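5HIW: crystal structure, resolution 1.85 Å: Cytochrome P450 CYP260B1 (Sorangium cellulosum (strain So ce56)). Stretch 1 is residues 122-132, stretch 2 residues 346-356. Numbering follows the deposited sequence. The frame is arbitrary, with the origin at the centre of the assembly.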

# COMPACT_ATOMS: atom_id res chain seq x y z
N GLU A 122 14.56 2.16 15.35
CA GLU A 122 14.04 2.89 14.27
C GLU A 122 13.03 1.90 13.65
O GLU A 122 13.43 0.92 12.97
CB GLU A 122 15.18 3.19 13.35
CG GLU A 122 14.99 4.23 12.30
CD GLU A 122 13.96 3.78 11.27
OE1 GLU A 122 14.31 3.07 10.32
OE2 GLU A 122 12.81 4.14 11.45
N LEU A 123 11.73 2.14 13.90
CA LEU A 123 10.70 1.11 13.62
C LEU A 123 10.34 1.03 12.13
O LEU A 123 9.65 0.10 11.75
CB LEU A 123 9.45 1.35 14.44
CG LEU A 123 9.54 1.19 15.93
CD1 LEU A 123 8.26 1.63 16.66
CD2 LEU A 123 9.90 -0.20 16.34
N PHE A 124 10.81 1.92 11.29
CA PHE A 124 10.67 1.72 9.85
C PHE A 124 11.57 0.51 9.48
O PHE A 124 11.09 -0.52 9.08
CB PHE A 124 11.02 2.90 8.97
CG PHE A 124 10.66 2.67 7.52
CD1 PHE A 124 9.40 2.83 7.09
CD2 PHE A 124 11.63 2.20 6.60
CE1 PHE A 124 9.03 2.56 5.77
CE2 PHE A 124 11.29 1.90 5.30
CZ PHE A 124 9.95 2.06 4.87
N ASP A 125 12.88 0.65 9.69
CA ASP A 125 13.80 -0.45 9.37
C ASP A 125 13.51 -1.69 10.19
O ASP A 125 13.59 -2.82 9.65
CB ASP A 125 15.24 0.02 9.66
CG ASP A 125 15.81 0.97 8.62
OD1 ASP A 125 15.24 1.21 7.54
OD2 ASP A 125 16.91 1.51 8.88
N ASP A 126 13.22 -1.53 11.49
CA ASP A 126 13.15 -2.63 12.48
C ASP A 126 11.77 -3.34 12.60
O ASP A 126 11.63 -4.32 13.33
CB ASP A 126 13.55 -2.06 13.92
CG ASP A 126 15.09 -1.60 14.03
OD1 ASP A 126 15.85 -2.07 13.18
OD2 ASP A 126 15.47 -0.73 14.88
N PHE A 127 10.74 -2.80 11.97
CA PHE A 127 9.39 -3.35 12.01
C PHE A 127 8.70 -3.21 10.65
O PHE A 127 8.24 -4.23 10.10
CB PHE A 127 8.58 -2.67 13.09
CG PHE A 127 7.19 -3.21 13.25
CD1 PHE A 127 6.95 -4.31 14.00
CD2 PHE A 127 6.13 -2.62 12.55
CE1 PHE A 127 5.66 -4.77 14.19
CE2 PHE A 127 4.85 -3.09 12.71
CZ PHE A 127 4.62 -4.18 13.52
N ALA A 128 8.53 -1.98 10.13
CA ALA A 128 7.70 -1.76 8.96
C ALA A 128 8.28 -2.50 7.74
O ALA A 128 7.53 -3.01 6.91
CB ALA A 128 7.48 -0.30 8.66
N ILE A 129 9.59 -2.58 7.64
CA ILE A 129 10.21 -3.27 6.54
C ILE A 129 10.20 -4.79 6.88
O ILE A 129 10.02 -5.61 6.02
CB ILE A 129 11.73 -2.80 6.34
CG1 ILE A 129 11.86 -1.43 5.69
CG2 ILE A 129 12.50 -3.81 5.52
CD1 ILE A 129 11.34 -1.35 4.30
N SER A 130 10.61 -5.10 8.08
CA SER A 130 10.87 -6.50 8.57
C SER A 130 9.67 -7.40 8.43
O SER A 130 9.76 -8.62 8.06
CB SER A 130 11.14 -6.49 10.07
OG SER A 130 12.32 -5.85 10.33
N MET A 131 8.50 -6.82 8.68
CA MET A 131 7.22 -7.55 8.53
C MET A 131 7.00 -8.15 7.12
O MET A 131 6.92 -9.38 6.98
CB MET A 131 6.01 -6.69 9.00
CG MET A 131 5.90 -6.58 10.49
SD MET A 131 5.58 -8.19 11.25
CE MET A 131 4.01 -8.57 10.45
N PRO A 132 6.89 -7.32 6.09
CA PRO A 132 6.75 -7.88 4.77
C PRO A 132 7.94 -8.68 4.24
O PRO A 132 7.75 -9.62 3.48
CB PRO A 132 6.47 -6.68 3.89
CG PRO A 132 6.94 -5.54 4.68
CD PRO A 132 6.68 -5.87 6.08
N MET A 346 -5.01 -7.16 8.22
CA MET A 346 -4.68 -8.16 9.13
C MET A 346 -3.21 -8.09 9.62
O MET A 346 -2.89 -8.27 10.79
CB MET A 346 -5.01 -9.53 8.57
CG MET A 346 -4.61 -10.68 9.45
SD MET A 346 -2.93 -11.37 9.17
CE MET A 346 -3.20 -12.22 7.67
N GLU A 347 -2.33 -7.86 8.66
CA GLU A 347 -0.90 -7.77 9.02
C GLU A 347 -0.66 -6.57 9.93
O GLU A 347 0.06 -6.67 10.92
CB GLU A 347 -0.11 -7.67 7.73
CG GLU A 347 1.40 -7.85 7.94
CD GLU A 347 2.18 -7.99 6.65
OE1 GLU A 347 1.65 -8.36 5.56
OE2 GLU A 347 3.40 -7.77 6.82
N ALA A 348 -1.26 -5.46 9.64
CA ALA A 348 -1.20 -4.31 10.53
C ALA A 348 -1.72 -4.64 11.91
O ALA A 348 -1.10 -4.32 12.93
CB ALA A 348 -1.90 -3.13 9.92
N ARG A 349 -2.90 -5.24 12.02
CA ARG A 349 -3.42 -5.61 13.32
C ARG A 349 -2.54 -6.57 14.12
O ARG A 349 -2.25 -6.36 15.33
CB ARG A 349 -4.83 -6.19 13.14
CG ARG A 349 -5.38 -6.77 14.42
CD ARG A 349 -6.77 -7.36 14.29
NE ARG A 349 -7.01 -8.20 13.11
CZ ARG A 349 -6.74 -9.49 13.00
NH1 ARG A 349 -6.19 -10.12 13.99
NH2 ARG A 349 -7.03 -10.12 11.88
N VAL A 350 -2.12 -7.64 13.48
CA VAL A 350 -1.30 -8.65 14.11
C VAL A 350 0.06 -8.14 14.57
O VAL A 350 0.45 -8.32 15.73
CB VAL A 350 -1.12 -9.83 13.22
CG1 VAL A 350 -0.12 -10.82 13.82
CG2 VAL A 350 -2.45 -10.51 12.98
N GLY A 351 0.77 -7.51 13.65
CA GLY A 351 2.05 -6.93 13.97
C GLY A 351 2.01 -5.93 15.09
O GLY A 351 2.87 -5.93 15.99
N VAL A 352 1.11 -4.95 14.94
CA VAL A 352 1.08 -3.87 15.88
C VAL A 352 0.59 -4.28 17.24
O VAL A 352 1.14 -3.83 18.26
CB VAL A 352 0.38 -2.63 15.27
CG1 VAL A 352 0.10 -1.62 16.34
CG2 VAL A 352 1.24 -2.03 14.21
N SER A 353 -0.39 -5.18 17.30
CA SER A 353 -0.83 -5.74 18.58
C SER A 353 0.31 -6.45 19.37
O SER A 353 0.47 -6.24 20.56
CB SER A 353 -2.07 -6.63 18.44
OG SER A 353 -1.90 -7.71 17.55
N LEU A 354 1.12 -7.18 18.67
CA LEU A 354 2.24 -7.87 19.29
C LEU A 354 3.30 -6.94 19.77
O LEU A 354 3.91 -7.18 20.84
CB LEU A 354 2.78 -8.92 18.36
CG LEU A 354 1.86 -10.12 18.22
CD1 LEU A 354 2.36 -11.05 17.15
CD2 LEU A 354 1.65 -10.85 19.52
N LEU A 355 3.57 -5.90 19.00
CA LEU A 355 4.58 -4.87 19.36
C LEU A 355 4.12 -4.14 20.59
O LEU A 355 4.90 -3.93 21.56
CB LEU A 355 4.74 -3.90 18.20
CG LEU A 355 5.76 -2.78 18.37
CD1 LEU A 355 7.18 -3.34 18.39
CD2 LEU A 355 5.63 -1.74 17.26
N LEU A 356 2.85 -3.75 20.59
CA LEU A 356 2.25 -2.93 21.71
C LEU A 356 2.25 -3.74 22.98
O LEU A 356 2.65 -3.23 24.03
CB LEU A 356 0.81 -2.41 21.41
CG LEU A 356 0.69 -1.35 20.33
CD1 LEU A 356 -0.79 -1.02 20.18
CD2 LEU A 356 1.49 -0.08 20.56

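The contact between the two stretches is built from apolar packing and van der Waals approach; no hydrogen bond crosses it. It buries 339 Å² in total, and the helix of residues 346–356 meets the short helix in the first stretch at 109° between their N-to-C directions, with the axes 12.2 Å apart at their closest. Side chains bridge much of that spacing, and Phe127 has the largest covered area, 77 Å².

Apolar contacts centre on the Phe127 ring. Its CA-to-CB bond points toward the second stretch, chi1 is t, and the tip of the ring reaches the backbone: CZ of Phe127 lies 3.5 Å from O of Gly351 and 3.9 Å from N of Val352, both near the ring plane and therefore at its edge. CD2 of Leu355 lies over one face. Around the ring, Phe127 CE2 packs against Val352 CG2 at 4.1 Å and Phe127 CE1 against Leu355 CB at 4.2 Å. Leu355 also extends the apolar surface to Leu123, whose CD1 is 4.3 Å from Leu355 CD2, so that one leucine touches two residues four positions apart in sequence.

The absence of a side chain at Gly351 is what allows so close an approach. An ideal CB there would point toward the first stretch and sit 3.0 Å from CZ of Phe127, a clash, and 3.5 Å from CE of Met131. As it is, Met131 CE comes to 4.3 Å from Gly351 CA, and these two residues also form the closest CA pair, 7.5 Å apart. The methionine is folded, all three chi angles being in the m well.

Glu347 brings a carboxylate to the interface without forming a hydrogen bond to the other stretch. Its extended side chain, t at chi1 and chi2, carries OE2 to 3.6 Å from CB of Met131 and equally 3.6 Å from N of Pro132. The proline nitrogen, bonded to its ring carbon, has no proton to donate, so this approach is simple packing; CD of the same proline is 3.9 Å from Glu347 OE2.

Hydrogen bonds also run within each stretch. Glu122 caps the first helix, OE1 accepting from N of Asp125 at 2.9 Å and OE2 from N of Phe124 at 3.0 Å. A wider pi-type turn follows at 124–128. In the second helix, O of Gly351 accepts from N of Leu355 at 3.1 Å while also meeting the Phe127 ring edge.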